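Local atomic coordinates of FTT_1639c (Francisella tularensis subsp. tularensis, PDB entry 7KZW), a protein that is of unknown function but is probably held in the membrane by a transmembrane helix, this chain being its beta-rich carboxy-terminal part. Residues Asn102-Val107 / Val119-Tyr124; Arg6-Leu11 / Phe26-Asp31. The protein carries 3 engineered substitutions. One frame throughout, in Å; residues are numbered along the deposited sequence. Where two conformers were deposited one is given.

Interaction 1 of 2, residues Asn102-Val107 / Val119-Tyr124; sequences NIDYKV and VGNLSY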
ATOM      1  N   ASN A 102       7.906  13.065  -2.584  1.00 12.02           N
ATOM      2  CA  ASN A 102       8.689  11.978  -3.156  1.00 11.75           C
ATOM      3  C   ASN A 102       9.009  10.995  -2.060  1.00 12.80           C
ATOM      4  O   ASN A 102       9.381  11.405  -0.955  1.00 11.97           O
ATOM      5  CB  ASN A 102       9.973  12.597  -3.679  1.00 13.30           C
ATOM      6  CG  ASN A 102      10.962  11.561  -4.218  1.00 14.09           C
ATOM      7  OD1 ASN A 102      10.683  10.955  -5.223  1.00 15.15           O
ATOM      8  ND2 ASN A 102      12.084  11.369  -3.525  1.00 16.33           N
ATOM      9  N   ILE A 103       8.939   9.703  -2.397  1.00 11.02           N
ATOM     10  CA  ILE A 103       9.330   8.671  -1.433  1.00 10.83           C
ATOM     11  C   ILE A 103       9.966   7.487  -2.178  1.00 10.68           C
ATOM     12  O   ILE A 103       9.473   7.029  -3.216  1.00 11.37           O
ATOM     13  CB  ILE A 103       8.108   8.215  -0.599  1.00 10.52           C
ATOM     14  CG1 ILE A 103       8.551   7.166   0.425  1.00 11.00           C
ATOM     15  CG2 ILE A 103       6.947   7.668  -1.496  1.00 10.84           C
ATOM     16  CD1 ILE A 103       7.452   6.795   1.427  1.00 11.91           C
ATOM     17  N   ASP A 104      11.040   6.958  -1.610  1.00 10.71           N
ATOM     18  CA  ASP A 104      11.583   5.650  -2.003  1.00 10.70           C
ATOM     19  C   ASP A 104      11.305   4.641  -0.886  1.00 11.77           C
ATOM     20  O   ASP A 104      11.561   4.902   0.293  1.00 10.71           O
ATOM     21  CB  ASP A 104      13.093   5.733  -2.131  1.00 10.98           C
ATOM     22  CG  ASP A 104      13.518   6.652  -3.236  1.00 11.67           C
ATOM     23  OD1 ASP A 104      12.978   6.539  -4.378  1.00 11.60           O
ATOM     24  OD2 ASP A 104      14.466   7.459  -3.066  1.00 12.86           O
ATOM     25  N   TYR A 105      10.795   3.466  -1.268  1.00 10.96           N
ATOM     26  CA  TYR A 105      10.322   2.533  -0.242  1.00 11.78           C
ATOM     27  C   TYR A 105      10.547   1.092  -0.701  1.00 10.89           C
ATOM     28  O   TYR A 105      10.797   0.805  -1.892  1.00 11.43           O
ATOM     29  CB  TYR A 105       8.803   2.715   0.017  1.00 12.48           C
ATOM     30  CG  TYR A 105       7.995   2.456  -1.220  1.00 11.03           C
ATOM     31  CD1 TYR A 105       7.585   1.151  -1.554  1.00 13.08           C
ATOM     32  CD2 TYR A 105       7.669   3.477  -2.083  1.00 13.32           C
ATOM     33  CE1 TYR A 105       6.908   0.919  -2.729  1.00 14.72           C
ATOM     34  CE2 TYR A 105       6.946   3.242  -3.247  1.00 12.85           C
ATOM     35  CZ  TYR A 105       6.582   1.934  -3.564  1.00 12.84           C
ATOM     36  OH  TYR A 105       5.894   1.591  -4.690  1.00 14.26           O
ATOM     37  N   LYS A 106      10.491   0.197   0.305  1.00 11.98           N
ATOM     38  CA  LYS A 106      10.456  -1.257   0.059  1.00 12.25           C
ATOM     39  C   LYS A 106       9.395  -1.806   1.015  1.00 11.28           C
ATOM     40  O   LYS A 106       9.379  -1.459   2.185  1.00 12.19           O
ATOM     41  CB  LYS A 106      11.798  -1.920   0.330  1.00 12.64           C
ATOM     42  CG  LYS A 106      11.746  -3.449   0.173  1.00 17.87           C
ATOM     43  CD  LYS A 106      13.189  -4.039   0.335  1.00 22.08           C
ATOM     44  CE  LYS A 106      13.248  -5.558   0.045  1.00 25.05           C
ATOM     45  NZ  LYS A 106      13.160  -5.878  -1.403  1.00 30.26           N
ATOM     46  N   VAL A 107       8.479  -2.614   0.488  1.00 11.99           N
ATOM     47  CA  VAL A 107       7.446  -3.286   1.277  1.00 12.10           C
ATOM     48  C   VAL A 107       7.677  -4.773   1.201  1.00 12.22           C
ATOM     49  O   VAL A 107       7.844  -5.312   0.099  1.00 12.90           O
ATOM     50  CB  VAL A 107       6.040  -2.975   0.717  1.00 12.93           C
ATOM     51  CG1 VAL A 107       4.968  -3.756   1.497  1.00 12.12           C
ATOM     52  CG2 VAL A 107       5.765  -1.470   0.668  1.00 14.34           C
ATOM     53  N   VAL A 119       9.225  -2.857  -4.410  1.00 16.71           N
ATOM     54  CA  VAL A 119      10.223  -1.803  -4.306  0.53 16.35           C
ATOM     55  C   VAL A 119       9.805  -0.695  -5.284  1.00 17.51           C
ATOM     56  O   VAL A 119       9.428  -1.000  -6.420  1.00 18.66           O
ATOM     57  CB  VAL A 119      11.614  -2.337  -4.646  0.53 19.09           C
ATOM     58  CG1 VAL A 119      12.630  -1.236  -4.565  0.53 18.88           C
ATOM     59  CG2 VAL A 119      11.972  -3.498  -3.706  0.53 22.55           C
ATOM     60  N   GLY A 120       9.867   0.541  -4.842  1.00 12.61           N
ATOM     61  CA  GLY A 120       9.369   1.536  -5.760  1.00 13.32           C
ATOM     62  C   GLY A 120       9.568   2.953  -5.250  1.00 12.85           C
ATOM     63  O   GLY A 120      10.255   3.192  -4.252  1.00 11.83           O
ATOM     64  N   ASN A 121       9.040   3.887  -6.029  1.00 12.18           N
ATOM     65  CA  ASN A 121       9.076   5.306  -5.745  1.00 11.62           C
ATOM     66  C   ASN A 121       7.716   5.883  -6.105  1.00 14.28           C
ATOM     67  O   ASN A 121       7.068   5.425  -7.054  1.00 15.14           O
ATOM     68  CB  ASN A 121      10.140   5.989  -6.666  1.00 11.98           C
ATOM     69  CG  ASN A 121      10.074   7.472  -6.648  1.00 13.13           C
ATOM     70  OD1 ASN A 121       9.283   8.088  -7.393  1.00 15.99           O
ATOM     71  ND2 ASN A 121      10.856   8.104  -5.763  1.00 13.51           N
ATOM     72  N   LEU A 122       7.280   6.889  -5.351  1.00 11.42           N
ATOM     73  CA  LEU A 122       6.145   7.715  -5.771  1.00 10.95           C
ATOM     74  C   LEU A 122       6.554   9.167  -5.617  1.00 11.65           C
ATOM     75  O   LEU A 122       7.185   9.542  -4.614  1.00 11.16           O
ATOM     76  CB  LEU A 122       4.964   7.453  -4.843  1.00 13.58           C
ATOM     77  CG  LEU A 122       3.666   8.152  -5.194  1.00 20.08           C
ATOM     78  CD1 LEU A 122       3.178   7.826  -6.547  1.00 20.38           C
ATOM     79  CD2 LEU A 122       2.580   7.793  -4.111  1.00 23.80           C
ATOM     80  N   SER A 123       6.170   9.971  -6.615  1.00 11.78           N
ATOM     81  CA  SER A 123       6.317  11.412  -6.481  1.00 12.14           C
ATOM     82  C   SER A 123       5.161  12.089  -7.176  1.00 12.42           C
ATOM     83  O   SER A 123       4.601  11.564  -8.141  1.00 12.67           O
ATOM     84  CB  SER A 123       7.621  11.972  -7.085  1.00 13.55           C
ATOM     85  OG  SER A 123       7.579  11.822  -8.498  1.00 14.00           O
ATOM     86  N   TYR A 124       4.771  13.265  -6.670  1.00 13.55           N
ATOM     87  CA  TYR A 124       3.699  13.981  -7.336  1.00 13.54           C
ATOM     88  C   TYR A 124       4.109  14.304  -8.775  1.00 13.82           C
ATOM     89  O   TYR A 124       3.291  14.197  -9.705  1.00 14.10           O
ATOM     90  CB  TYR A 124       3.312  15.257  -6.562  1.00 14.97           C
ATOM     91  CG  TYR A 124       2.264  16.008  -7.316  1.00 15.46           C
ATOM     92  CD1 TYR A 124       0.904  15.665  -7.220  1.00 14.89           C
ATOM     93  CD2 TYR A 124       2.637  17.033  -8.167  1.00 16.54           C
ATOM     94  CE1 TYR A 124      -0.051  16.315  -7.970  1.00 16.37           C
ATOM     95  CE2 TYR A 124       1.660  17.689  -8.954  1.00 17.40           C
ATOM     96  CZ  TYR A 124       0.332  17.311  -8.831  1.00 17.39           C
ATOM     97  OH  TYR A 124      -0.620  17.991  -9.596  1.00 22.24           O
TER
HETATM   98  O   HOH W   1       5.015   3.756  -6.021  1.00 18.86           O
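Strands 102-107 and 119-123 run antiparallel, and four backbone hydrogen bonds, at Ile103-Leu122 and Tyr105-Gly120, join them. Ile103 N donates to Leu122 O at 2.8 Å nearly along the carbonyl axis, and Leu122 N returns the bond to Ile103 O. Tyr105 and Gly120 repeat the exchange, straighter, at 164° and 166°. On the Asn102 and Asp104 face, Asn121 ND2 spends both hydrogens on the neighbouring strand, giving one to Asn102 OD1 at 2.9 Å and the other to Asp104 OD1 at 3.0 Å. Both acceptors lie close to its amide plane, which fixes the rotation of the group, while ND2 stands above the carbonyl plane of Asn102 and the carboxylate plane of Asp104. Such a donor would partly offset the charge of Asp104, whose OD2 lies near Asp56. On the other face, Tyr105 takes the crowded rotamer (chi1 61°) and folds its ring over Gly120, whose CA sits 4.0 Å from the ring centroid in a CH-pi contact. The hydroxyl donates to a water 2.7 Å from Tyr105 OH, which donates in turn to Asn121 O. Ser123 OG caps Val126 N of the following helix. Consecutive strands 102-111 and 114-123, joined by a short turn, form a beta hairpin containing this aromatic-glycine pair.

Interaction 2 of 2, residues Arg6-Leu11 / Phe26-Asp31; sequences RELPLL and FGFCCD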
ATOM      1  N   ARG A   6       6.351 -13.091  -4.458  1.00 24.10           N
ATOM      2  CA  ARG A   6       5.532 -12.504  -5.508  1.00 22.87           C
ATOM      3  C   ARG A   6       5.552 -10.995  -5.375  1.00 19.87           C
ATOM      4  O   ARG A   6       5.817 -10.457  -4.296  1.00 21.48           O
ATOM      5  CB  ARG A   6       4.085 -12.947  -5.301  1.00 27.27           C
ATOM      6  CG  ARG A   6       3.913 -14.426  -4.960  1.00 33.43           C
ATOM      7  CD  ARG A   6       2.439 -14.753  -5.225  1.00 43.63           C
ATOM      8  NE  ARG A   6       2.028 -16.109  -4.887  1.00 44.56           N
ATOM      9  CZ  ARG A   6       0.824 -16.590  -5.195  1.00 43.66           C
ATOM     10  NH1 ARG A   6      -0.047 -15.816  -5.836  1.00 35.55           N
ATOM     11  NH2 ARG A   6       0.494 -17.842  -4.882  1.00 43.47           N
ATOM     12  N   GLU A   7       5.220 -10.271  -6.449  1.00 18.64           N
ATOM     13  CA  GLU A   7       5.092  -8.821  -6.345  1.00 17.94           C
ATOM     14  C   GLU A   7       3.717  -8.439  -5.797  1.00 19.32           C
ATOM     15  O   GLU A   7       2.701  -9.011  -6.212  1.00 22.15           O
ATOM     16  CB  GLU A   7       5.266  -8.151  -7.718  1.00 21.33           C
ATOM     17  CG  GLU A   7       5.234  -6.620  -7.607  1.00 19.91           C
ATOM     18  CD  GLU A   7       5.632  -5.850  -8.860  1.00 32.79           C
ATOM     19  OE1 GLU A   7       5.165  -6.223  -9.959  1.00 28.94           O
ATOM     20  OE2 GLU A   7       6.397  -4.861  -8.720  1.00 31.27           O
ATOM     21  N   LEU A   8       3.690  -7.524  -4.823  1.00 16.53           N
ATOM     22  CA  LEU A   8       2.447  -6.962  -4.356  1.00 19.04           C
ATOM     23  C   LEU A   8       1.849  -6.117  -5.473  1.00 16.28           C
ATOM     24  O   LEU A   8       2.509  -5.173  -5.947  1.00 16.46           O
ATOM     25  CB  LEU A   8       2.760  -6.117  -3.111  1.00 18.48           C
ATOM     26  CG  LEU A   8       1.571  -5.432  -2.452  1.00 19.11           C
ATOM     27  CD1 LEU A   8       0.611  -6.455  -1.905  1.00 20.89           C
ATOM     28  CD2 LEU A   8       2.046  -4.475  -1.335  1.00 20.91           C
ATOM     29  N   PRO A   9       0.654  -6.447  -5.983  1.00 14.53           N
ATOM     30  CA  PRO A   9       0.173  -5.767  -7.201  1.00 15.92           C
ATOM     31  C   PRO A   9      -0.265  -4.320  -6.972  1.00 15.47           C
ATOM     32  O   PRO A   9      -0.713  -3.947  -5.892  1.00 14.21           O
ATOM     33  CB  PRO A   9      -1.016  -6.634  -7.643  1.00 19.21           C
ATOM     34  CG  PRO A   9      -0.792  -7.968  -6.937  1.00 20.76           C
ATOM     35  CD  PRO A   9      -0.159  -7.649  -5.653  1.00 15.27           C
ATOM     36  N   LEU A  10      -0.098  -3.503  -8.018  1.00 15.67           N
ATOM     37  CA  LEU A  10      -0.606  -2.146  -8.075  1.00 15.21           C
ATOM     38  C   LEU A  10      -2.027  -2.222  -8.639  1.00 15.24           C
ATOM     39  O   LEU A  10      -2.223  -2.686  -9.782  1.00 19.39           O
ATOM     40  CB  LEU A  10       0.323  -1.301  -8.962  1.00 15.12           C
ATOM     41  CG  LEU A  10      -0.158   0.122  -9.135  1.00 14.38           C
ATOM     42  CD1 LEU A  10      -0.083   0.928  -7.883  1.00 18.63           C
ATOM     43  CD2 LEU A  10       0.720   0.798 -10.188  1.00 22.11           C
ATOM     44  N   LEU A  11      -3.016  -1.832  -7.856  1.00 15.71           N
ATOM     45  CA  LEU A  11      -4.413  -1.883  -8.303  1.00 16.25           C
ATOM     46  C   LEU A  11      -4.838  -0.658  -9.068  1.00 18.69           C
ATOM     47  O   LEU A  11      -5.590  -0.776 -10.059  1.00 20.13           O
ATOM     48  CB  LEU A  11      -5.355  -1.954  -7.117  1.00 18.19           C
ATOM     49  CG  LEU A  11      -5.501  -3.280  -6.433  1.00 21.56           C
ATOM     50  CD1 LEU A  11      -6.297  -3.161  -5.128  1.00 21.41           C
ATOM     51  CD2 LEU A  11      -6.251  -4.168  -7.429  1.00 27.77           C
ATOM     52  N   PHE A  26      -2.174  -0.479  -3.544  1.00 10.95           N
ATOM     53  CA  PHE A  26      -1.676  -1.838  -3.696  1.00 11.83           C
ATOM     54  C   PHE A  26      -2.666  -2.821  -3.115  1.00 11.66           C
ATOM     55  O   PHE A  26      -3.272  -2.548  -2.054  1.00 12.60           O
ATOM     56  CB  PHE A  26      -0.335  -1.993  -2.992  1.00 12.51           C
ATOM     57  CG  PHE A  26       0.710  -1.049  -3.513  1.00 11.90           C
ATOM     58  CD1 PHE A  26       1.329  -1.312  -4.710  1.00 13.42           C
ATOM     59  CD2 PHE A  26       1.025   0.126  -2.848  1.00 12.39           C
ATOM     60  CE1 PHE A  26       2.294  -0.449  -5.229  1.00 15.07           C
ATOM     61  CE2 PHE A  26       1.985   0.995  -3.341  1.00 14.81           C
ATOM     62  CZ  PHE A  26       2.609   0.719  -4.531  1.00 14.55           C
ATOM     63  N   GLY A  27      -2.831  -3.963  -3.772  1.00 13.23           N
ATOM     64  CA  GLY A  27      -3.752  -4.982  -3.308  1.00 14.35           C
ATOM     65  C   GLY A  27      -4.011  -5.983  -4.424  1.00 15.30           C
ATOM     66  O   GLY A  27      -3.239  -6.066  -5.373  1.00 18.10           O
ATOM     67  N   PHE A  28      -5.140  -6.682  -4.323  1.00 15.66           N
ATOM     68  CA  PHE A  28      -5.408  -7.808  -5.217  1.00 15.72           C
ATOM     69  C   PHE A  28      -6.730  -7.613  -5.952  1.00 18.38           C
ATOM     70  O   PHE A  28      -7.623  -6.889  -5.500  1.00 19.39           O
ATOM     71  CB  PHE A  28      -5.465  -9.127  -4.430  1.00 18.18           C
ATOM     72  CG  PHE A  28      -4.202  -9.406  -3.665  1.00 16.38           C
ATOM     73  CD1 PHE A  28      -3.129 -10.005  -4.304  1.00 17.14           C
ATOM     74  CD2 PHE A  28      -4.090  -9.084  -2.302  1.00 22.40           C
ATOM     75  CE1 PHE A  28      -1.926 -10.238  -3.652  1.00 20.39           C
ATOM     76  CE2 PHE A  28      -2.895  -9.347  -1.615  1.00 29.87           C
ATOM     77  CZ  PHE A  28      -1.815  -9.938  -2.301  1.00 25.68           C
ATOM     78  N   CYS A  29      -6.874  -8.313  -7.071  1.00 20.59           N
ATOM     79  CA  CYS A  29      -8.120  -8.371  -7.837  1.00 24.60           C
ATOM     80  C   CYS A  29      -8.520  -9.820  -8.132  1.00 30.85           C
ATOM     81  O   CYS A  29      -8.005 -10.777  -7.540  1.00 31.05           O
ATOM     82  CB  CYS A  29      -7.940  -7.499  -9.084  1.00 31.32           C
ATOM     83  SG  CYS A  29      -6.717  -8.120 -10.261  1.00 35.84           S
ATOM     84  N   CYS A  30      -9.445 -10.002  -9.099  1.00 29.75           N
ATOM     85  CA  CYS A  30     -10.054 -11.310  -9.349  0.55 33.59           C
ATOM     86  C   CYS A  30      -9.053 -12.328  -9.897  1.00 35.07           C
ATOM     87  O   CYS A  30      -9.212 -13.538  -9.684  1.00 44.63           O
ATOM     88  CB  CYS A  30     -11.218 -11.156 -10.328  0.55 37.67           C
ATOM     89  SG  CYS A  30     -12.021 -12.689 -10.722  0.55 43.00           S
ATOM     90  N   ASP A  31      -8.060 -11.875 -10.673  1.00 33.24           N
ATOM     91  CA  ASP A  31      -7.117 -12.799 -11.308  1.00 34.12           C
ATOM     92  C   ASP A  31      -5.828 -12.972 -10.516  1.00 31.43           C
ATOM     93  O   ASP A  31      -4.911 -13.677 -10.960  1.00 34.68           O
ATOM     94  CB  ASP A  31      -6.850 -12.446 -12.796  1.00 39.10           C
ATOM     95  CG  ASP A  31      -6.052 -11.128 -13.007  1.00 41.04           C
ATOM     96  OD1 ASP A  31      -5.462 -10.551 -12.078  1.00 37.92           O
ATOM     97  OD2 ASP A  31      -6.016 -10.669 -14.165  1.00 50.04           O
TER
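The open end of the beta hairpin formed by strands 6-16 and 21-27 is joined here by one antiparallel non-hydrogen-bonded pair, Leu10 with Phe26, before the two segments diverge. Phe26 sets its CG anti to the carbonyl carbon (chi1 -59°), beside the backbone N, with the side chain on the same face of the sheet as Leu10. At its base, CB packs 3.8 Å from Leu8 CD2, the two side chains crossing at about a right angle, and also lies near Pro9 O. CG is 4.0 Å from that Pro9 O; next outward, CD1 comes within 3.5 Å of Pro9 O, which sits at the ring edge near its plane. Further along, CE1 meets Leu10 CD1 at 3.8 Å, and the tip, CZ, reaches Tyr105 OH on strand 102-111. Beyond Phe26, Leu11 CD1 rests 3.6 Å from Gly27 CA, close to where a CB would stand, so the absence of a side chain makes room for it. Leu11 CD2 continues to the backbone of Phe28. The Phe28 ring swings back to take Pro9 CD obliquely against CE1, while Tyr116 meets that ring edge-to-face. A single backbone bond ties the segments: Gly27 N donates to Pro9 O at 3.0 Å, with the donor 26° above the carbonyl plane.

Overall arrangement
Interaction 2 comes first in sequence and closes before interaction 1 opens; each joins the two strands of a hairpin. In the sheet, strands 6-16 and 114-123 are parallel neighbours, so the amino-terminal hairpin lies directly beside the carboxy-terminal one. Although the centres are about 17 Å apart, the contacts touch: besides the meeting of Tyr105 with Phe26, Val107 CG1 packs 4.1 Å from Leu8 CD2. Leu94 of strand 90-97 touches Tyr105, Leu122 and Phe26. The two ends of this mainly beta chain thus share one interior, an example of how contacts made far apart in the sequence come together within a single sheet.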